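Local coordinates for dihydroxyacetone kinase (Citrobacter freundii, PDB 1UN8), which catalyses the ATP-dependent phosphorylation of dihydroxyacetone to dihydroxyacetone phosphate and works as a homodimer, at residues 90-95 and 123-128; 154-159 and 325-330; 462-467 and 479-484; 80-85 and 197-202. All coordinates share one frame; numbering follows the deposited sequence.

Interactions 1, 2 and 4 rest on apolar contacts; in interaction 3 a Lys-Gln pair buries more surface than the Met-Leu pair beside it. Interactions 1, 2 and 4 belong to the DhaK part of the chain, interaction 3 to the DhaL part, with its centre 57 to 77 Å from theirs. Interactions 1 and 2 are buried; interactions 3 and 4 are partly exposed. Interactions 1 and 3 each join two helices and both reach the second subunit, where Glu123 of one chain meets Gln463 and Tyr467 of the other. In interaction 2 a helix meets a loop through one indole, and in interaction 4 two loops meet beside the active-site His220.

Interaction 1. Residues 90-95 and 123-128; sequences AVLTAI and EKARRL
Leu92 reaches from helix 88-98 to Ala125 and Lys124 of helix 112-127, and its two methyl branches divide the contact between them. Its CB points at the partner helix, and CG, set anti to the backbone N (chi1 -176°), carries the fork onward. CD1 rests on Ala125, 3.9 Å from Ala125 CB and 4.0 Å from Ala125 CA, while CD2 lies 4.1 Å from Lys124 CB. The leucine and lysine side chains cross at about a right angle, and beyond CG the lysine runs on extended and leads its amine away from the contact.

The two short helix segments run in the same general sense, 10.0 Å apart at their axes and crossed at -40°. Helix 88-98 links strand 76-80 to strand 104-109, and helix 112-127 links 104-109 to 132-137, two successive beta-alpha-beta crossovers of the mixed sheet of DhaK. Ile95 joins from one turn after Leu92: its CG2 comes to 3.9 Å from Ala125 CB, so the small alanine methyl is met by two branched side chains. The rest of Ile95 turns from the helix to Ile54, Cys104 and Leu106 of the sheet. On helix 112-127, Arg126 NH1 forms a salt bridge with Glu123 OE1, an oxygen that also accepts hydrogen bonds from Gln463 and Tyr467 of the second subunit.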
loop_
_atom_site.group_PDB
_atom_site.type_symbol
_atom_site.label_atom_id
_atom_site.label_comp_id
_atom_site.label_asym_id
_atom_site.label_seq_id
_atom_site.Cartn_x
_atom_site.Cartn_y
_atom_site.Cartn_z
ATOM N N ALA A 90 -5.562 16.797 24.888
ATOM C CA ALA A 90 -4.517 15.972 24.328
ATOM C C ALA A 90 -3.355 16.797 23.801
ATOM O O ALA A 90 -2.198 16.525 24.129
ATOM C CB ALA A 90 -5.091 15.097 23.220
ATOM N N VAL A 91 -3.652 17.808 22.989
ATOM C CA VAL A 91 -2.599 18.621 22.407
ATOM C C VAL A 91 -1.769 19.291 23.487
ATOM O O VAL A 91 -0.538 19.300 23.421
ATOM C CB VAL A 91 -3.167 19.700 21.445
ATOM C CG1 VAL A 91 -2.023 20.543 20.862
ATOM C CG2 VAL A 91 -3.939 19.037 20.318
ATOM N N LEU A 92 -2.441 19.841 24.490
ATOM C CA LEU A 92 -1.733 20.512 25.573
ATOM C C LEU A 92 -0.769 19.529 26.233
ATOM O O LEU A 92 0.425 19.814 26.383
ATOM C CB LEU A 92 -2.729 21.043 26.608
ATOM C CG LEU A 92 -2.120 21.861 27.752
ATOM C CD1 LEU A 92 -1.229 22.960 27.180
ATOM C CD2 LEU A 92 -3.235 22.453 28.616
ATOM N N THR A 93 -1.299 18.369 26.616
ATOM C CA THR A 93 -0.513 17.331 27.255
ATOM C C THR A 93 0.784 17.062 26.515
ATOM O O THR A 93 1.829 16.862 27.136
ATOM C CB THR A 93 -1.311 16.035 27.344
ATOM O OG1 THR A 93 -2.477 16.260 28.142
ATOM C CG2 THR A 93 -0.480 14.930 27.960
ATOM N N ALA A 94 0.729 17.050 25.190
ATOM C CA ALA A 94 1.935 16.809 24.402
ATOM C C ALA A 94 2.924 17.967 24.528
ATOM O O ALA A 94 4.125 17.758 24.650
ATOM C CB ALA A 94 1.565 16.600 22.940
ATOM N N ILE A 95 2.408 19.187 24.485
ATOM C CA ILE A 95 3.237 20.385 24.578
ATOM C C ILE A 95 4.025 20.359 25.890
ATOM O O ILE A 95 5.254 20.454 25.894
ATOM C CB ILE A 95 2.357 21.682 24.518
ATOM C CG1 ILE A 95 2.012 22.034 23.065
ATOM C CG2 ILE A 95 3.109 22.854 25.151
ATOM C CD1 ILE A 95 1.553 20.859 22.235
ATOM N N GLU A 123 -2.861 28.432 23.191
ATOM C CA GLU A 123 -3.243 29.533 24.057
ATOM C C GLU A 123 -3.105 29.154 25.514
ATOM O O GLU A 123 -2.584 29.930 26.313
ATOM C CB GLU A 123 -4.683 29.970 23.770
ATOM C CG GLU A 123 -4.849 30.553 22.387
ATOM C CD GLU A 123 -3.951 31.751 22.170
ATOM O OE1 GLU A 123 -3.498 31.963 21.020
ATOM O OE2 GLU A 123 -3.702 32.489 23.150
ATOM N N LYS A 124 -3.576 27.966 25.865
ATOM C CA LYS A 124 -3.484 27.506 27.243
ATOM C C LYS A 124 -2.029 27.252 27.612
ATOM O O LYS A 124 -1.644 27.355 28.778
ATOM C CB LYS A 124 -4.300 26.226 27.443
ATOM C CG LYS A 124 -5.792 26.445 27.438
ATOM C CD LYS A 124 -6.527 25.214 27.937
ATOM C CE LYS A 124 -8.009 25.526 28.144
ATOM N NZ LYS A 124 -8.731 24.401 28.802
ATOM N N ALA A 125 -1.222 26.929 26.610
ATOM C CA ALA A 125 0.187 26.651 26.833
ATOM C C ALA A 125 0.920 27.950 27.119
ATOM O O ALA A 125 1.765 28.022 28.010
ATOM C CB ALA A 125 0.787 25.969 25.609
ATOM N N ARG A 126 0.585 28.975 26.345
ATOM C CA ARG A 126 1.204 30.278 26.499
ATOM C C ARG A 126 0.936 30.835 27.884
ATOM O O ARG A 126 1.809 31.462 28.477
ATOM C CB ARG A 126 0.692 31.232 25.419
ATOM C CG ARG A 126 1.335 30.975 24.070
ATOM C CD ARG A 126 0.732 31.810 22.970
ATOM N NE ARG A 126 1.480 31.657 21.728
ATOM C CZ ARG A 126 1.009 31.989 20.533
ATOM N NH1 ARG A 126 -0.215 32.493 20.423
ATOM N NH2 ARG A 126 1.758 31.813 19.447
ATOM N N ARG A 127 -0.262 30.603 28.410
ATOM C CA ARG A 127 -0.582 31.088 29.741
ATOM C C ARG A 127 0.302 30.376 30.776
ATOM O O ARG A 127 0.554 30.896 31.868
ATOM C CB ARG A 127 -2.057 30.847 30.061
ATOM C CG ARG A 127 -2.407 31.119 31.509
ATOM C CD ARG A 127 -3.892 30.986 31.768
ATOM N NE ARG A 127 -4.186 31.027 33.198
ATOM C CZ ARG A 127 -3.912 30.038 34.047
ATOM N NH1 ARG A 127 -3.336 28.920 33.612
ATOM N NH2 ARG A 127 -4.205 30.165 35.335
ATOM N N LEU A 128 0.776 29.187 30.421
ATOM C CA LEU A 128 1.622 28.412 31.310
ATOM C C LEU A 128 3.102 28.717 31.089
ATOM O O LEU A 128 3.975 28.009 31.589
ATOM C CB LEU A 128 1.355 26.918 31.120
ATOM C CG LEU A 128 -0.052 26.458 31.514
ATOM C CD1 LEU A 128 -0.280 24.998 31.082
ATOM C CD2 LEU A 128 -0.230 26.618 33.016
#

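Interaction 2. Residues 154-159 and 325-330; sequences GTILVH and SNWPTP
The indole of Trp327 is the flat group that meets helix 155-167, and it does so with the far end of its six-membered ring. Leu157 CD2 lies at the ring edge, near its plane, 4.0 Å from Trp327 CH2. Ile156 CD1 approaches obliquely and stands 3.8 Å from Trp327 CZ3. One face of the indole is covered by the following residue, with Pro328 CD 3.5 Å above the plane and displaced toward the rim. Lys160, one residue beyond the helical segment, makes a cation-pi contact with the same ring system. The His159 imidazole, on the same helix, carries Thr155 O over one face, 3.8 Å above the plane, and bonds through NE2 to His65.

Trp327 CG is anti to the backbone N (chi1 172°), which carries the ring from its loop across to the helix. Ile156 has CG1 between the backbone N and the carbonyl carbon (chi1 62°) and sends CD1 out to the ring, while the leucine and tryptophan side chains cross at about a right angle. The loop at 325-330 follows helix 314-319, and its Pro328 and Pro330 rest on Ile289 of strand 285-292. The contact thus joins a helix that packs on strands 104-109 and 132-137 to the neighbourhood of the domain's other sheet.

Ile156 lies about 7 Å, side chain to side chain, from the substrate-binding Lys109. Across the segments the attachment is wholly apolar, two methyl groups against aromatic carbons, so it depends on close fit and burial rather than on directional bonds.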
loop_
_atom_site.group_PDB
_atom_site.type_symbol
_atom_site.label_atom_id
_atom_site.label_comp_id
_atom_site.label_asym_id
_atom_site.label_seq_id
_atom_site.Cartn_x
_atom_site.Cartn_y
_atom_site.Cartn_z
ATOM N N GLY A 154 1.876 17.095 1.223
ATOM C CA GLY A 154 2.989 18.018 1.341
ATOM C C GLY A 154 3.364 18.365 2.771
ATOM O O GLY A 154 4.502 18.727 3.054
ATOM N N THR A 155 2.403 18.258 3.675
ATOM C CA THR A 155 2.651 18.578 5.066
ATOM C C THR A 155 3.938 17.941 5.586
ATOM O O THR A 155 4.713 18.588 6.277
ATOM C CB THR A 155 1.482 18.112 5.972
ATOM O OG1 THR A 155 0.265 18.775 5.584
ATOM C CG2 THR A 155 1.794 18.416 7.436
ATOM N N ILE A 156 4.181 16.681 5.252
ATOM C CA ILE A 156 5.377 16.035 5.755
ATOM C C ILE A 156 6.649 16.667 5.210
ATOM O O ILE A 156 7.702 16.584 5.838
ATOM C CB ILE A 156 5.390 14.515 5.467
ATOM C CG1 ILE A 156 5.380 14.271 3.961
ATOM C CG2 ILE A 156 4.229 13.834 6.197
ATOM C CD1 ILE A 156 6.296 13.119 3.537
ATOM N N LEU A 157 6.579 17.287 4.039
ATOM C CA LEU A 157 7.773 17.928 3.521
ATOM C C LEU A 157 8.059 19.103 4.442
ATOM O O LEU A 157 9.209 19.519 4.603
ATOM C CB LEU A 157 7.568 18.415 2.092
ATOM C CG LEU A 157 7.354 17.314 1.055
ATOM C CD1 LEU A 157 7.274 17.964 -0.322
ATOM C CD2 LEU A 157 8.479 16.289 1.116
ATOM N N VAL A 158 7.003 19.631 5.060
ATOM C CA VAL A 158 7.155 20.742 5.981
ATOM C C VAL A 158 7.792 20.211 7.264
ATOM O O VAL A 158 8.654 20.864 7.854
ATOM C CB VAL A 158 5.793 21.407 6.289
ATOM C CG1 VAL A 158 5.954 22.463 7.367
ATOM C CG2 VAL A 158 5.245 22.056 5.025
ATOM N N HIS A 159 7.384 19.019 7.691
ATOM C CA HIS A 159 7.962 18.427 8.895
ATOM C C HIS A 159 9.471 18.291 8.687
ATOM O O HIS A 159 10.263 18.603 9.565
ATOM C CB HIS A 159 7.389 17.027 9.169
ATOM C CG HIS A 159 5.972 17.018 9.654
ATOM N ND1 HIS A 159 5.316 18.158 10.065
ATOM C CD2 HIS A 159 5.112 15.991 9.865
ATOM C CE1 HIS A 159 4.113 17.834 10.512
ATOM N NE2 HIS A 159 3.968 16.525 10.404
ATOM N N SER A 325 10.233 5.996 11.253
ATOM C CA SER A 325 9.755 4.732 10.721
ATOM C C SER A 325 9.474 4.759 9.236
ATOM O O SER A 325 9.560 3.727 8.572
ATOM C CB SER A 325 8.473 4.302 11.427
ATOM O OG SER A 325 8.676 4.144 12.822
ATOM N N ASN A 326 9.123 5.931 8.688
ATOM C CA ASN A 326 8.714 5.936 7.283
ATOM C C ASN A 326 9.253 7.006 6.326
ATOM O O ASN A 326 8.814 7.059 5.181
ATOM C CB ASN A 326 7.183 5.960 7.236
ATOM C CG ASN A 326 6.567 4.772 7.923
ATOM O OD1 ASN A 326 6.365 3.721 7.328
ATOM N ND2 ASN A 326 6.237 4.946 9.196
ATOM N N TRP A 327 10.179 7.862 6.747
ATOM C CA TRP A 327 10.682 8.847 5.799
ATOM C C TRP A 327 11.398 8.084 4.702
ATOM O O TRP A 327 12.236 7.224 4.978
ATOM C CB TRP A 327 11.576 9.900 6.495
ATOM C CG TRP A 327 12.236 10.777 5.493
ATOM C CD1 TRP A 327 13.511 10.676 5.011
ATOM C CD2 TRP A 327 11.622 11.857 4.783
ATOM N NE1 TRP A 327 13.726 11.623 4.038
ATOM C CE2 TRP A 327 12.585 12.362 3.877
ATOM C CE3 TRP A 327 10.351 12.447 4.819
ATOM C CZ2 TRP A 327 12.315 13.431 3.013
ATOM C CZ3 TRP A 327 10.082 13.507 3.963
ATOM C CH2 TRP A 327 11.062 13.989 3.070
ATOM N N PRO A 328 11.072 8.403 3.439
ATOM C CA PRO A 328 11.730 7.775 2.293
ATOM C C PRO A 328 12.886 8.621 1.770
ATOM O O PRO A 328 12.738 9.825 1.575
ATOM C CB PRO A 328 10.606 7.680 1.287
ATOM C CG PRO A 328 9.913 8.991 1.507
ATOM C CD PRO A 328 9.878 9.148 3.014
ATOM N N THR A 329 14.028 7.985 1.540
ATOM C CA THR A 329 15.197 8.680 1.033
ATOM C C THR A 329 14.969 9.106 -0.407
ATOM O O THR A 329 14.771 8.268 -1.282
ATOM C CB THR A 329 16.442 7.769 1.077
ATOM O OG1 THR A 329 16.762 7.482 2.442
ATOM C CG2 THR A 329 17.638 8.445 0.393
ATOM N N PRO A 330 15.000 10.420 -0.672
ATOM C CA PRO A 330 14.796 10.954 -2.022
ATOM C C PRO A 330 15.769 10.333 -3.026
ATOM O O PRO A 330 16.915 10.046 -2.697
ATOM C CB PRO A 330 15.035 12.448 -1.837
ATOM C CG PRO A 330 14.567 12.679 -0.430
ATOM C CD PRO A 330 15.172 11.513 0.301
#

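Interaction 3. Residues 462-467 and 479-484; sequences AQMKFY and DALQPA
Both segments are helical: 462-467 lies within helix 453-468, and 479-484 within helix 478-490, which is kinked at Pro483, whose nitrogen has no hydrogen to donate to the preceding turn. From these backbones Met464 and Lys465 on one side face Leu481 and Gln482 on the other.

Met464 meets Leu481 obliquely, with CE of the methionine 3.9 Å from CD1 of the leucine. Its CG is anti to the backbone N (chi1 -175°), and a bend about the CG-SD bond turns the terminal methyl to the partner helix. The pair belongs to the wall of the eight-helix barrel of the DhaL domain: Met464 also touches Leu435, and Leu481 touches Phe439 and Leu539. The side chain of Leu481 is about 5 Å from the bound phospholipid (MYY). Met464 is likewise about 4 Å from the side chain of Met477, part of the ATP site.

Beside this apolar pair, on the partly exposed side, Lys465 and Gln482 cross at about a right angle. The lysine chain bends at chi3 (63°) and brings NZ to 3.6 Å from Gln482 CD, the amide carbon. Lys465 NZ also has a long, weak ion pair with Asp471.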
loop_
_atom_site.group_PDB
_atom_site.type_symbol
_atom_site.label_atom_id
_atom_site.label_comp_id
_atom_site.label_asym_id
_atom_site.label_seq_id
_atom_site.Cartn_x
_atom_site.Cartn_y
_atom_site.Cartn_z
ATOM N N ALA A 462 10.429 -38.617 -16.874
ATOM C CA ALA A 462 10.824 -38.095 -15.570
ATOM C C ALA A 462 10.769 -36.562 -15.525
ATOM O O ALA A 462 10.333 -35.973 -14.537
ATOM C CB ALA A 462 12.244 -38.574 -15.236
ATOM N N GLN A 463 11.226 -35.923 -16.599
ATOM C CA GLN A 463 11.218 -34.471 -16.661
ATOM C C GLN A 463 9.792 -33.966 -16.852
ATOM O O GLN A 463 9.396 -32.950 -16.282
ATOM C CB GLN A 463 12.128 -33.992 -17.798
ATOM C CG GLN A 463 13.592 -34.297 -17.535
ATOM C CD GLN A 463 14.041 -33.772 -16.177
ATOM O OE1 GLN A 463 14.146 -34.531 -15.212
ATOM N NE2 GLN A 463 14.331 -32.471 -16.104
ATOM N N MET A 464 9.015 -34.686 -17.646
ATOM C CA MET A 464 7.643 -34.287 -17.873
ATOM C C MET A 464 6.907 -34.303 -16.526
ATOM O O MET A 464 6.089 -33.427 -16.233
ATOM C CB MET A 464 6.995 -35.239 -18.874
ATOM C CG MET A 464 5.595 -34.857 -19.288
ATOM S SD MET A 464 5.187 -35.550 -20.899
ATOM C CE MET A 464 5.226 -37.290 -20.522
ATOM N N LYS A 465 7.226 -35.284 -15.689
ATOM C CA LYS A 465 6.576 -35.397 -14.381
ATOM C C LYS A 465 7.013 -34.309 -13.413
ATOM O O LYS A 465 6.199 -33.765 -12.671
ATOM C CB LYS A 465 6.856 -36.772 -13.760
ATOM C CG LYS A 465 6.262 -37.928 -14.552
ATOM C CD LYS A 465 6.719 -39.283 -14.027
ATOM C CE LYS A 465 6.250 -39.512 -12.604
ATOM N NZ LYS A 465 6.535 -40.907 -12.171
ATOM N N PHE A 466 8.301 -33.990 -13.423
ATOM C CA PHE A 466 8.830 -32.975 -12.529
ATOM C C PHE A 466 8.167 -31.615 -12.738
ATOM O O PHE A 466 7.703 -30.989 -11.790
ATOM C CB PHE A 466 10.340 -32.827 -12.723
ATOM C CG PHE A 466 10.953 -31.820 -11.802
ATOM C CD1 PHE A 466 11.248 -32.158 -10.480
ATOM C CD2 PHE A 466 11.157 -30.506 -12.228
ATOM C CE1 PHE A 466 11.735 -31.202 -9.590
ATOM C CE2 PHE A 466 11.645 -29.540 -11.348
ATOM C CZ PHE A 466 11.934 -29.893 -10.022
ATOM N N TYR A 467 8.127 -31.167 -13.986
ATOM C CA TYR A 467 7.542 -29.876 -14.314
ATOM C C TYR A 467 6.022 -29.946 -14.358
ATOM O O TYR A 467 5.337 -29.068 -13.837
ATOM C CB TYR A 467 8.071 -29.387 -15.670
ATOM C CG TYR A 467 9.574 -29.235 -15.733
ATOM C CD1 TYR A 467 10.300 -29.765 -16.795
ATOM C CD2 TYR A 467 10.271 -28.571 -14.725
ATOM C CE1 TYR A 467 11.688 -29.642 -16.851
ATOM C CE2 TYR A 467 11.652 -28.439 -14.771
ATOM C CZ TYR A 467 12.357 -28.979 -15.836
ATOM O OH TYR A 467 13.728 -28.874 -15.882
ATOM N N ASP A 479 -0.187 -42.153 -17.206
ATOM C CA ASP A 479 -0.751 -43.428 -16.769
ATOM C C ASP A 479 -0.556 -44.593 -17.732
ATOM O O ASP A 479 -0.624 -45.754 -17.331
ATOM C CB ASP A 479 -2.236 -43.267 -16.465
ATOM C CG ASP A 479 -2.499 -42.126 -15.525
ATOM O OD1 ASP A 479 -2.053 -42.211 -14.364
ATOM O OD2 ASP A 479 -3.156 -41.147 -15.925
ATOM N N ALA A 480 -0.313 -44.282 -18.998
ATOM C CA ALA A 480 -0.093 -45.316 -19.989
ATOM C C ALA A 480 1.384 -45.330 -20.393
ATOM O O ALA A 480 1.956 -46.390 -20.648
ATOM C CB ALA A 480 -0.985 -45.064 -21.222
ATOM N N LEU A 481 2.000 -44.150 -20.428
ATOM C CA LEU A 481 3.399 -44.022 -20.831
ATOM C C LEU A 481 4.372 -44.714 -19.888
ATOM O O LEU A 481 5.195 -45.516 -20.317
ATOM C CB LEU A 481 3.792 -42.547 -20.947
ATOM C CG LEU A 481 4.664 -42.102 -22.128
ATOM C CD1 LEU A 481 5.594 -41.013 -21.643
ATOM C CD2 LEU A 481 5.458 -43.247 -22.705
ATOM N N GLN A 482 4.281 -44.396 -18.605
ATOM C CA GLN A 482 5.178 -44.987 -17.620
ATOM C C GLN A 482 5.165 -46.511 -17.660
ATOM O O GLN A 482 6.214 -47.140 -17.759
ATOM C CB GLN A 482 4.817 -44.507 -16.216
ATOM C CG GLN A 482 5.807 -44.948 -15.175
ATOM C CD GLN A 482 6.120 -43.849 -14.186
ATOM O OE1 GLN A 482 5.251 -43.405 -13.425
ATOM N NE2 GLN A 482 7.368 -43.393 -14.196
ATOM N N PRO A 483 3.971 -47.122 -17.580
ATOM C CA PRO A 483 3.884 -48.583 -17.616
ATOM C C PRO A 483 4.631 -49.122 -18.825
ATOM O O PRO A 483 5.414 -50.066 -18.709
ATOM C CB PRO A 483 2.379 -48.832 -17.711
ATOM C CG PRO A 483 1.804 -47.689 -16.960
ATOM C CD PRO A 483 2.626 -46.526 -17.452
ATOM N N ALA A 484 4.389 -48.493 -19.975
ATOM C CA ALA A 484 5.017 -48.890 -21.228
ATOM C C ALA A 484 6.527 -48.732 -21.182
ATOM O O ALA A 484 7.258 -49.636 -21.590
ATOM C CB ALA A 484 4.441 -48.073 -22.382
#

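Interaction 4. Residues 80-85 and 197-202; sequences GDVFAS and HLPQET
Val82 and Phe83, at the centre of a turn, face Leu198 and Pro199 of the other loop, and the contacts between them are apolar. Val82 CG2 lies 4.2 Å from Pro199 CG, the two side chains sliding past each other in opposite directions. Phe83 CE1 and CD1 are 3.9 and 4.0 Å from Leu198 CD2; the leucine methyl approaches the ring obliquely. Leu198 CG, anti to the carbonyl carbon (chi1 -63°), lets CD2 reach the phenyl ring although CB does not point at it. Val82 CG1 covers one face of the Phe83 ring, 4.0 Å above its plane and near the rim.

Within 80-85, hydrogen bonds shape the turn. It is of type II and runs from Asp81 to Ala84, closed by Ala84 N to Asp81 O at 3.0 Å. Val82 N also donates to Asp81 OD2 (2.6 Å, 148° at the hydrogen), which it meets on the anti side, 23° out of the carboxylate plane. The same oxygen forms a salt bridge with Arg9, so OD2 is held by two partners.

In the other loop Pro199 is the centre of an inverse gamma turn, spanned by a weak bond from Gln200 N to Leu198 O, and its ring packs on Leu12 as well as on Val82. Among ring contacts, Phe83 meets His220 edge-to-face and also lies against His61. Through Phe83 the contact borders the dihydroxyacetone site of DhaK, beside substrate-binding His61 and His220, which forms the hemiaminal intermediate.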
loop_
_atom_site.group_PDB
_atom_site.type_symbol
_atom_site.label_atom_id
_atom_site.label_comp_id
_atom_site.label_asym_id
_atom_site.label_seq_id
_atom_site.Cartn_x
_atom_site.Cartn_y
_atom_site.Cartn_z
ATOM N N GLY A 80 -5.814 11.752 16.932
ATOM C CA GLY A 80 -7.223 11.805 17.249
ATOM C C GLY A 80 -7.810 10.498 16.765
ATOM O O GLY A 80 -7.084 9.611 16.293
ATOM N N ASP A 81 -9.121 10.355 16.886
ATOM C CA ASP A 81 -9.762 9.138 16.420
ATOM C C ASP A 81 -9.726 9.200 14.885
ATOM O O ASP A 81 -9.246 10.188 14.305
ATOM C CB ASP A 81 -11.200 9.085 16.941
ATOM C CG ASP A 81 -11.766 7.678 16.958
ATOM O OD1 ASP A 81 -12.698 7.430 17.749
ATOM O OD2 ASP A 81 -11.295 6.827 16.181
ATOM N N VAL A 82 -10.228 8.157 14.234
ATOM C CA VAL A 82 -10.236 8.114 12.784
ATOM C C VAL A 82 -10.912 9.335 12.176
ATOM O O VAL A 82 -12.097 9.580 12.410
ATOM C CB VAL A 82 -10.964 6.865 12.265
ATOM C CG1 VAL A 82 -10.830 6.788 10.751
ATOM C CG2 VAL A 82 -10.390 5.621 12.908
ATOM N N PHE A 83 -10.149 10.098 11.394
ATOM C CA PHE A 83 -10.675 11.287 10.731
ATOM C C PHE A 83 -11.340 12.273 11.674
ATOM O O PHE A 83 -12.247 13.009 11.276
ATOM C CB PHE A 83 -11.673 10.879 9.651
ATOM C CG PHE A 83 -11.054 10.150 8.492
ATOM C CD1 PHE A 83 -11.852 9.686 7.441
ATOM C CD2 PHE A 83 -9.674 9.954 8.423
ATOM C CE1 PHE A 83 -11.282 9.042 6.336
ATOM C CE2 PHE A 83 -9.096 9.317 7.326
ATOM C CZ PHE A 83 -9.902 8.860 6.278
ATOM N N ALA A 84 -10.886 12.289 12.924
ATOM C CA ALA A 84 -11.434 13.190 13.940
ATOM C C ALA A 84 -10.293 13.863 14.692
ATOM O O ALA A 84 -9.353 13.197 15.132
ATOM C CB ALA A 84 -12.299 12.410 14.904
ATOM N N SER A 85 -10.376 15.180 14.839
ATOM C CA SER A 85 -9.335 15.942 15.526
ATOM C C SER A 85 -9.108 15.513 16.975
ATOM O O SER A 85 -10.045 15.099 17.668
ATOM C CB SER A 85 -9.673 17.439 15.514
ATOM O OG SER A 85 -9.636 17.978 14.210
ATOM N N HIS A 197 -12.701 2.853 2.694
ATOM C CA HIS A 197 -13.603 2.056 3.509
ATOM C C HIS A 197 -13.423 2.513 4.950
ATOM O O HIS A 197 -12.309 2.565 5.459
ATOM C CB HIS A 197 -13.268 0.568 3.402
ATOM C CG HIS A 197 -13.590 -0.027 2.069
ATOM N ND1 HIS A 197 -12.617 -0.442 1.185
ATOM C CD2 HIS A 197 -14.777 -0.245 1.454
ATOM C CE1 HIS A 197 -13.190 -0.887 0.080
ATOM N NE2 HIS A 197 -14.500 -0.779 0.220
ATOM N N LEU A 198 -14.521 2.844 5.609
ATOM C CA LEU A 198 -14.468 3.296 6.987
ATOM C C LEU A 198 -14.677 2.142 7.952
ATOM O O LEU A 198 -15.361 1.179 7.625
ATOM C CB LEU A 198 -15.534 4.358 7.212
ATOM C CG LEU A 198 -15.351 5.631 6.380
ATOM C CD1 LEU A 198 -16.569 6.531 6.563
ATOM C CD2 LEU A 198 -14.064 6.359 6.807
ATOM N N PRO A 199 -14.085 2.218 9.152
ATOM C CA PRO A 199 -14.237 1.148 10.144
ATOM C C PRO A 199 -15.612 1.175 10.813
ATOM O O PRO A 199 -15.720 1.182 12.044
ATOM C CB PRO A 199 -13.102 1.428 11.122
ATOM C CG PRO A 199 -13.035 2.908 11.113
ATOM C CD PRO A 199 -13.146 3.245 9.633
ATOM N N GLN A 200 -16.663 1.175 9.996
ATOM C CA GLN A 200 -18.023 1.213 10.512
ATOM C C GLN A 200 -19.044 0.903 9.430
ATOM O O GLN A 200 -18.743 0.916 8.231
ATOM C CB GLN A 200 -18.321 2.597 11.058
ATOM C CG GLN A 200 -18.403 3.622 9.951
ATOM C CD GLN A 200 -18.024 5.011 10.408
ATOM O OE1 GLN A 200 -16.997 5.200 11.076
ATOM N NE2 GLN A 200 -18.839 6.004 10.039
ATOM N N GLU A 201 -20.264 0.646 9.871
ATOM C CA GLU A 201 -21.374 0.350 8.977
ATOM C C GLU A 201 -21.765 1.687 8.340
ATOM O O GLU A 201 -21.854 2.698 9.033
ATOM C CB GLU A 201 -22.526 -0.203 9.811
ATOM C CG GLU A 201 -23.614 -0.911 9.058
ATOM C CD GLU A 201 -24.603 -1.556 10.010
ATOM O OE1 GLU A 201 -24.151 -2.322 10.895
ATOM O OE2 GLU A 201 -25.822 -1.303 9.880
ATOM N N THR A 202 -21.976 1.708 7.029
ATOM C CA THR A 202 -22.348 2.955 6.363
ATOM C C THR A 202 -23.616 2.830 5.525
ATOM O O THR A 202 -24.211 1.754 5.423
ATOM C CB THR A 202 -21.216 3.461 5.445
ATOM O OG1 THR A 202 -20.840 2.422 4.530
ATOM C CG2 THR A 202 -20.010 3.889 6.267
#